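Local coordinates for protein acetyltransferase-like, GNAT family (Bacteroides thetaiotaomicron, PDB 3EY5) that probably transfers an acetyl group from acetyl-CoA to an amino group of its substrate, at residues R6-T11 with I54-D59; E23-S28 with V76-T81. One frame throughout, in Å; residues are numbered along the deposited sequence.

Contact 1: R6-T11 with I54-D59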
ATOM      1  N   ARG A   6      12.985  -8.830   4.973  1.00 22.93           N
ATOM      2  CA  ARG A   6      13.365  -8.907   3.572  1.00 23.00           C
ATOM      3  C   ARG A   6      12.140  -8.871   2.664  1.00 22.63           C
ATOM      4  O   ARG A   6      11.155  -9.566   2.916  1.00 21.35           O
ATOM      5  CB  ARG A   6      14.124 -10.219   3.372  1.00 23.00           C
ATOM      6  CG  ARG A   6      14.614 -10.446   1.980  1.00 25.70           C
ATOM      7  CD  ARG A   6      15.558 -11.647   1.955  1.00 28.84           C
ATOM      8  NE  ARG A   6      14.831 -12.905   2.106  1.00 31.61           N
ATOM      9  CZ  ARG A   6      14.103 -13.471   1.151  1.00 33.40           C
ATOM     10  NH1 ARG A   6      13.975 -12.886  -0.038  1.00 35.45           N
ATOM     11  NH2 ARG A   6      13.493 -14.623   1.392  1.00 36.32           N
ATOM     12  N   PHE A   7      12.207  -8.063   1.606  1.00 23.08           N
ATOM     13  CA  PHE A   7      11.149  -8.022   0.607  1.00 23.49           C
ATOM     14  C   PHE A   7      11.568  -8.746  -0.650  1.00 24.27           C
ATOM     15  O   PHE A   7      12.671  -8.500  -1.206  1.00 24.70           O
ATOM     16  CB  PHE A   7      10.821  -6.584   0.234  1.00 24.13           C
ATOM     17  CG  PHE A   7      10.574  -5.703   1.411  1.00 24.68           C
ATOM     18  CD1 PHE A   7       9.299  -5.493   1.871  1.00 26.08           C
ATOM     19  CD2 PHE A   7      11.628  -5.098   2.073  1.00 26.49           C
ATOM     20  CE1 PHE A   7       9.062  -4.667   2.972  1.00 26.25           C
ATOM     21  CE2 PHE A   7      11.396  -4.283   3.176  1.00 26.62           C
ATOM     22  CZ  PHE A   7      10.110  -4.075   3.624  1.00 25.40           C
ATOM     23  N   GLN A   8      10.691  -9.619  -1.127  1.00 24.28           N
ATOM     24  CA  GLN A   8      10.975 -10.300  -2.370  1.00 25.11           C
ATOM     25  C   GLN A   8       9.824 -10.305  -3.378  1.00 24.62           C
ATOM     26  O   GLN A   8       8.721 -10.786  -3.084  1.00 23.56           O
ATOM     27  CB  GLN A   8      11.601 -11.681  -2.132  1.00 26.01           C
ATOM     28  CG  GLN A   8      10.715 -12.796  -1.636  1.00 27.72           C
ATOM     29  CD  GLN A   8      11.224 -14.153  -2.173  1.00 33.05           C
ATOM     30  OE1 GLN A   8      11.038 -14.471  -3.349  1.00 34.38           O
ATOM     31  NE2 GLN A   8      11.874 -14.943  -1.312  1.00 33.38           N
ATOM     32  N   PRO A   9      10.078  -9.703  -4.551  1.00 24.75           N
ATOM     33  CA  PRO A   9       9.088  -9.647  -5.618  1.00 25.01           C
ATOM     34  C   PRO A   9       8.536 -11.043  -5.881  1.00 25.35           C
ATOM     35  O   PRO A   9       9.243 -12.044  -5.752  1.00 24.97           O
ATOM     36  CB  PRO A   9       9.890  -9.147  -6.822  1.00 25.11           C
ATOM     37  CG  PRO A   9      11.011  -8.357  -6.217  1.00 24.80           C
ATOM     38  CD  PRO A   9      11.327  -8.992  -4.909  1.00 24.69           C
ATOM     39  N   ILE A  10       7.266 -11.108  -6.217  1.00 25.53           N
ATOM     40  CA  ILE A  10       6.641 -12.388  -6.383  1.00 25.72           C
ATOM     41  C   ILE A  10       5.819 -12.385  -7.646  1.00 25.82           C
ATOM     42  O   ILE A  10       5.288 -11.354  -8.055  1.00 25.32           O
ATOM     43  CB  ILE A  10       5.860 -12.770  -5.087  1.00 26.39           C
ATOM     44  CG1 ILE A  10       6.136 -14.195  -4.700  1.00 26.71           C
ATOM     45  CG2 ILE A  10       4.367 -12.372  -5.063  1.00 25.43           C
ATOM     46  CD1 ILE A  10       7.295 -14.261  -3.745  1.00 31.14           C
ATOM     47  N   THR A  11       5.796 -13.533  -8.310  1.00 26.51           N
ATOM     48  CA  THR A  11       4.874 -13.755  -9.415  1.00 26.90           C
ATOM     49  C   THR A  11       3.842 -14.819  -9.000  1.00 26.20           C
ATOM     50  O   THR A  11       4.008 -15.511  -8.003  1.00 26.96           O
ATOM     51  CB  THR A  11       5.608 -14.096 -10.771  1.00 26.93           C
ATOM     52  OG1 THR A  11       6.811 -14.844 -10.527  1.00 28.53           O
ATOM     53  CG2 THR A  11       5.973 -12.806 -11.517  1.00 27.53           C
ATOM     54  N   ILE A  54       6.399 -10.345  -1.151  1.00 19.62           N
ATOM     55  CA  ILE A  54       6.214 -11.035   0.124  1.00 19.85           C
ATOM     56  C   ILE A  54       7.275 -10.489   1.079  1.00 19.28           C
ATOM     57  O   ILE A  54       8.401 -10.113   0.677  1.00 19.57           O
ATOM     58  CB  ILE A  54       6.200 -12.599  -0.021  1.00 20.19           C
ATOM     59  CG1 ILE A  54       6.073 -13.266   1.342  1.00 22.38           C
ATOM     60  CG2 ILE A  54       7.462 -13.094  -0.698  1.00 21.04           C
ATOM     61  CD1 ILE A  54       5.728 -14.746   1.269  1.00 26.98           C
ATOM     62  N   ILE A  55       6.893 -10.377   2.332  1.00 17.82           N
ATOM     63  CA  ILE A  55       7.787  -9.859   3.329  1.00 17.63           C
ATOM     64  C   ILE A  55       8.251 -11.056   4.173  1.00 18.41           C
ATOM     65  O   ILE A  55       7.425 -11.833   4.662  1.00 17.35           O
ATOM     66  CB  ILE A  55       7.095  -8.802   4.205  1.00 17.57           C
ATOM     67  CG1 ILE A  55       6.580  -7.617   3.349  1.00 16.32           C
ATOM     68  CG2 ILE A  55       8.036  -8.311   5.251  1.00 15.44           C
ATOM     69  CD1 ILE A  55       5.627  -6.791   4.094  1.00 15.06           C
ATOM     70  N   PHE A  56       9.562 -11.209   4.313  1.00 19.35           N
ATOM     71  CA  PHE A  56      10.114 -12.276   5.124  1.00 21.52           C
ATOM     72  C   PHE A  56      10.746 -11.786   6.397  1.00 22.42           C
ATOM     73  O   PHE A  56      11.303 -10.699   6.442  1.00 22.38           O
ATOM     74  CB  PHE A  56      11.175 -13.029   4.340  1.00 22.35           C
ATOM     75  CG  PHE A  56      10.629 -13.871   3.240  1.00 23.86           C
ATOM     76  CD1 PHE A  56      10.443 -13.340   1.971  1.00 26.81           C
ATOM     77  CD2 PHE A  56      10.322 -15.204   3.464  1.00 26.63           C
ATOM     78  CE1 PHE A  56       9.939 -14.138   0.945  1.00 27.92           C
ATOM     79  CE2 PHE A  56       9.825 -16.003   2.440  1.00 28.19           C
ATOM     80  CZ  PHE A  56       9.632 -15.464   1.181  1.00 26.81           C
ATOM     81  N   ASP A  57      10.659 -12.595   7.443  1.00 24.16           N
ATOM     82  CA  ASP A  57      11.546 -12.448   8.604  1.00 25.92           C
ATOM     83  C   ASP A  57      12.406 -13.705   8.577  1.00 26.52           C
ATOM     84  O   ASP A  57      12.016 -14.768   9.029  1.00 26.18           O
ATOM     85  CB  ASP A  57      10.741 -12.267   9.888  1.00 26.49           C
ATOM     86  CG  ASP A  57      11.611 -12.152  11.130  1.00 29.58           C
ATOM     87  OD1 ASP A  57      12.491 -11.267  11.192  1.00 31.68           O
ATOM     88  OD2 ASP A  57      11.398 -12.957  12.069  1.00 34.49           O
ATOM     89  N   ASP A  58      13.579 -13.546   7.975  1.00 28.79           N
ATOM     90  CA  ASP A  58      14.438 -14.632   7.493  1.00 30.23           C
ATOM     91  C   ASP A  58      13.767 -15.380   6.375  1.00 30.37           C
ATOM     92  O   ASP A  58      13.559 -14.840   5.303  1.00 31.66           O
ATOM     93  CB  ASP A  58      14.842 -15.581   8.618  1.00 31.31           C
ATOM     94  CG  ASP A  58      15.680 -14.900   9.650  1.00 33.84           C
ATOM     95  OD1 ASP A  58      15.921 -15.523  10.708  1.00 37.55           O
ATOM     96  OD2 ASP A  58      16.094 -13.736   9.397  1.00 36.84           O
ATOM     97  N   ASP A  59      13.428 -16.626   6.627  1.00 30.59           N
ATOM     98  CA  ASP A  59      12.708 -17.411   5.655  1.00 30.78           C
ATOM     99  C   ASP A  59      11.252 -17.605   6.102  1.00 29.79           C
ATOM    100  O   ASP A  59      10.524 -18.434   5.539  1.00 29.60           O
ATOM    101  CB  ASP A  59      13.416 -18.746   5.465  1.00 31.63           C
ATOM    102  CG  ASP A  59      13.453 -19.566   6.733  1.00 34.75           C
ATOM    103  OD1 ASP A  59      14.547 -19.692   7.341  1.00 37.46           O
ATOM    104  OD2 ASP A  59      12.381 -20.087   7.120  1.00 40.03           O
TER
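Arg6 sends CG anti to its backbone N (chi1 -179°) and then bends at chi3, while Phe56 sets CG beside its own N (chi1 -71°); side by side and pointing the same way, the two chains lay a guanidinium flat on a phenyl ring. They stand on neighbouring antiparallel strands, 6-9 and 50-57, at the start of the GNAT acetyltransferase sheet, where the N-terminal strand pairs with the strand that follows the first two helices. The planes of guanidinium and ring are only 16° apart. Arg6 CZ sits 4.3 Å from the Phe56 ring centroid in an off-centre cation-pi contact, and NH2 lies over one face, toward the rim, above CD1 and CG. His17, from helix 15-28, meets the Phe56 ring edge-to-face.

Two hydrogen-bonded pairs, Arg6 with Phe56 and Gln8 with Ile54, bracket the non-hydrogen-bonded pair Phe7-Ile55. The bond from Phe56 N to Arg6 O is 2.7 Å long, and Gln8 N gives another to Ile54 O at 3.0 Å. On the sheet face that carries Phe7 and Ile55, Phe7 CD1 rests 3.8 Å from Ile55 CG1. That face is buried under helix 90-101, whose Phe101 stacks on the Phe7 ring and whose Thr94 touches Ile55. Farther along the chain, Ile10 lays its side chain obliquely across Ile54, against helix 15-28, and the packing is tight there: Ile10 CD1 lies 3.3 Å from Ile54 CG2.

Contact 2: E23-S28 with V76-T81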
ATOM      1  N   GLU A  23      -4.502 -15.031   0.342  1.00 20.84           N
ATOM      2  CA  GLU A  23      -5.277 -15.346   1.540  1.00 21.15           C
ATOM      3  C   GLU A  23      -5.223 -14.191   2.559  1.00 19.96           C
ATOM      4  O   GLU A  23      -6.246 -13.761   3.091  1.00 19.33           O
ATOM      5  CB  GLU A  23      -4.813 -16.677   2.173  1.00 21.45           C
ATOM      6  CG  GLU A  23      -5.631 -17.095   3.428  1.00 25.62           C
ATOM      7  CD  GLU A  23      -5.897 -18.611   3.566  1.00 31.39           C
ATOM      8  OE1 GLU A  23      -5.126 -19.439   3.007  1.00 34.20           O
ATOM      9  OE2 GLU A  23      -6.890 -18.979   4.250  1.00 32.42           O
ATOM     10  N   LEU A  24      -4.016 -13.689   2.808  1.00 18.72           N
ATOM     11  CA  LEU A  24      -3.805 -12.630   3.763  1.00 17.28           C
ATOM     12  C   LEU A  24      -4.500 -11.315   3.344  1.00 17.22           C
ATOM     13  O   LEU A  24      -5.126 -10.628   4.172  1.00 16.41           O
ATOM     14  CB  LEU A  24      -2.304 -12.447   3.944  1.00 16.86           C
ATOM     15  CG  LEU A  24      -1.832 -11.380   4.899  1.00 17.65           C
ATOM     16  CD1 LEU A  24      -2.565 -11.517   6.266  1.00 20.51           C
ATOM     17  CD2 LEU A  24      -0.298 -11.485   5.049  1.00 17.80           C
ATOM     18  N   LEU A  25      -4.390 -10.981   2.063  1.00 16.53           N
ATOM     19  CA  LEU A  25      -5.140  -9.869   1.470  1.00 16.63           C
ATOM     20  C   LEU A  25      -6.660  -9.955   1.708  1.00 16.75           C
ATOM     21  O   LEU A  25      -7.288  -8.987   2.132  1.00 15.04           O
ATOM     22  CB  LEU A  25      -4.899  -9.820  -0.041  1.00 16.62           C
ATOM     23  CG  LEU A  25      -5.629  -8.728  -0.836  1.00 18.99           C
ATOM     24  CD1 LEU A  25      -5.135  -7.340  -0.508  1.00 17.39           C
ATOM     25  CD2 LEU A  25      -5.522  -9.027  -2.348  1.00 21.21           C
ATOM     26  N   VAL A  26      -7.252 -11.109   1.426  1.00 17.13           N
ATOM     27  CA  VAL A  26      -8.702 -11.220   1.514  1.00 17.97           C
ATOM     28  C   VAL A  26      -9.135 -11.149   2.993  1.00 18.72           C
ATOM     29  O   VAL A  26     -10.230 -10.706   3.328  1.00 19.09           O
ATOM     30  CB  VAL A  26      -9.158 -12.518   0.817  1.00 18.74           C
ATOM     31  CG1 VAL A  26     -10.607 -12.886   1.160  1.00 17.77           C
ATOM     32  CG2 VAL A  26      -8.962 -12.370  -0.713  1.00 19.01           C
ATOM     33  N   GLU A  27      -8.243 -11.568   3.873  1.00 18.98           N
ATOM     34  CA  GLU A  27      -8.543 -11.586   5.291  1.00 20.39           C
ATOM     35  C   GLU A  27      -8.310 -10.243   5.951  1.00 20.34           C
ATOM     36  O   GLU A  27      -8.884  -9.978   6.993  1.00 21.59           O
ATOM     37  CB  GLU A  27      -7.781 -12.710   6.009  1.00 19.87           C
ATOM     38  CG  GLU A  27      -8.398 -14.086   5.810  1.00 21.06           C
ATOM     39  CD  GLU A  27      -9.917 -14.051   5.573  1.00 25.89           C
ATOM     40  OE1 GLU A  27     -10.669 -13.390   6.351  1.00 27.59           O
ATOM     41  OE2 GLU A  27     -10.374 -14.708   4.596  1.00 27.78           O
ATOM     42  N   SER A  28      -7.507  -9.401   5.314  1.00 20.12           N
ATOM     43  CA  SER A  28      -7.131  -8.115   5.853  1.00 20.55           C
ATOM     44  C   SER A  28      -8.038  -6.953   5.412  1.00 21.31           C
ATOM     45  O   SER A  28      -8.153  -5.969   6.129  1.00 21.42           O
ATOM     46  CB  SER A  28      -5.681  -7.766   5.481  1.00 20.30           C
ATOM     47  OG  SER A  28      -4.775  -8.653   6.077  1.00 19.04           O
ATOM     48  N   VAL A  76       2.291   2.965  -2.279  1.00 16.24           N
ATOM     49  CA  VAL A  76       2.014   1.703  -1.614  1.00 17.17           C
ATOM     50  C   VAL A  76       0.500   1.413  -1.706  1.00 18.44           C
ATOM     51  O   VAL A  76      -0.346   2.165  -1.157  1.00 19.19           O
ATOM     52  CB  VAL A  76       2.538   1.649  -0.146  1.00 17.25           C
ATOM     53  CG1 VAL A  76       1.996   0.409   0.538  1.00 18.68           C
ATOM     54  CG2 VAL A  76       4.104   1.647  -0.117  1.00 14.45           C
ATOM     55  N   GLU A  77       0.145   0.359  -2.435  1.00 18.04           N
ATOM     56  CA  GLU A  77      -1.278   0.067  -2.634  1.00 18.54           C
ATOM     57  C   GLU A  77      -1.829  -0.742  -1.447  1.00 18.36           C
ATOM     58  O   GLU A  77      -2.731  -0.275  -0.734  1.00 19.46           O
ATOM     59  CB  GLU A  77      -1.524  -0.616  -3.991  1.00 18.85           C
ATOM     60  CG  GLU A  77      -2.901  -0.336  -4.566  1.00 21.02           C
ATOM     61  CD  GLU A  77      -3.244  -1.215  -5.764  1.00 23.94           C
ATOM     62  OE1 GLU A  77      -2.325  -1.688  -6.436  1.00 27.04           O
ATOM     63  OE2 GLU A  77      -4.437  -1.448  -6.034  1.00 28.06           O
ATOM     64  N   HIS A  78      -1.286  -1.927  -1.194  1.00 16.28           N
ATOM     65  CA  HIS A  78      -1.658  -2.622   0.027  1.00 14.68           C
ATOM     66  C   HIS A  78      -0.467  -3.086   0.791  1.00 14.74           C
ATOM     67  O   HIS A  78       0.586  -3.375   0.241  1.00 12.33           O
ATOM     68  CB  HIS A  78      -2.524  -3.828  -0.262  1.00 15.14           C
ATOM     69  CG  HIS A  78      -3.831  -3.484  -0.876  1.00 12.10           C
ATOM     70  ND1 HIS A  78      -4.084  -3.641  -2.217  1.00 12.33           N
ATOM     71  CD2 HIS A  78      -4.947  -2.958  -0.340  1.00 12.62           C
ATOM     72  CE1 HIS A  78      -5.311  -3.243  -2.484  1.00 12.08           C
ATOM     73  NE2 HIS A  78      -5.860  -2.826  -1.359  1.00 13.28           N
ATOM     74  N   PHE A  79      -0.669  -3.152   2.089  1.00 14.85           N
ATOM     75  CA  PHE A  79       0.370  -3.504   2.977  1.00 16.43           C
ATOM     76  C   PHE A  79      -0.292  -4.190   4.176  1.00 15.92           C
ATOM     77  O   PHE A  79      -1.149  -3.595   4.819  1.00 14.16           O
ATOM     78  CB  PHE A  79       1.082  -2.222   3.407  1.00 17.35           C
ATOM     79  CG  PHE A  79       2.068  -2.426   4.486  1.00 22.01           C
ATOM     80  CD1 PHE A  79       1.890  -1.803   5.727  1.00 29.34           C
ATOM     81  CD2 PHE A  79       3.170  -3.242   4.285  1.00 26.71           C
ATOM     82  CE1 PHE A  79       2.820  -2.001   6.776  1.00 31.53           C
ATOM     83  CE2 PHE A  79       4.122  -3.440   5.313  1.00 29.50           C
ATOM     84  CZ  PHE A  79       3.945  -2.820   6.558  1.00 30.20           C
ATOM     85  N   ALA A  80       0.108  -5.432   4.461  1.00 15.59           N
ATOM     86  CA  ALA A  80      -0.431  -6.147   5.613  1.00 17.03           C
ATOM     87  C   ALA A  80       0.540  -7.192   6.134  1.00 17.83           C
ATOM     88  O   ALA A  80       1.264  -7.823   5.363  1.00 17.84           O
ATOM     89  CB  ALA A  80      -1.783  -6.805   5.258  1.00 16.70           C
ATOM     90  N   THR A  81       0.576  -7.345   7.448  1.00 19.42           N
ATOM     91  CA  THR A  81       1.310  -8.457   8.083  1.00 20.29           C
ATOM     92  C   THR A  81       0.315  -9.473   8.632  1.00 20.15           C
ATOM     93  O   THR A  81      -0.857  -9.143   8.857  1.00 20.34           O
ATOM     94  CB  THR A  81       2.163  -7.954   9.255  1.00 20.92           C
ATOM     95  OG1 THR A  81       1.293  -7.309  10.207  1.00 22.57           O
ATOM     96  CG2 THR A  81       3.244  -6.953   8.759  1.00 21.09           C
TER
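Leu25 CD1 stands over one face of the His78 imidazole in a CH-pi contact, 4.2 Å from the ring centroid, the two side chains meeting at a slant. Such apolar packing joins helix 15-28 to strand 74-81 of the GNAT core; no hydrogen bond passes between the two segments, whose axes run nearly perpendicular at 96°. Leu24, with CG anti to its backbone N (chi1 180°), spreads its methyls over the strand's backbone, CD1 lying 3.9 Å from Thr81 O and CD2 4.0 Å from Ala80 O. Where the segments come nearest, Ser28 OG meets the Ala80 methyl, 3.6 Å from its CB.

The polar bonds stay within each element or lead outward. Ser28 OG turns back along its own helix and donates to Leu24 O at 2.8 Å, from above the carbonyl plane. An alanine at Ser28 would probably leave Leu24 O without this extra donor and open a small gap beside the Ala80 methyl. The His78 imidazole is fixed through NE2, which bonds to Glu33 O.

Glu77 and His78 both face Thr66 of strand 60-69 in a classic beta bulge, consistent with the bulged central strand that borders the acetyl-CoA site in GNAT relatives. Leu25 also packs on Phe64 of strand 60-69 and on Leu37 and Leu40 of helix 37-46, so helix 15-28 bridges the sheet and its neighbouring helix.

How the contacts relate
Both contacts reach the same mixed sheet, their centres about 14 Å apart, and their segments alternate along the chain. Strand 6-9 leads into helix 15-28, so the chain passes from the edge pairing of contact 1 to the helix that packs on strand 74-81 in contact 2; strand 60-69 lies between strand 50-57 of contact 1 and strand 74-81 of contact 2. The contacts touch directly where Ile55 CD1 meets Phe79 CE2 at 3.9 Å. Helix 15-28 serves both, with His17 and Phe20 against Ile54, and Leu24 and Leu25 farther along against strand 74-81. In GNAT relatives acetyl-CoA lies beside the bulged central strand, so contact 2 is probably the nearer to the active site.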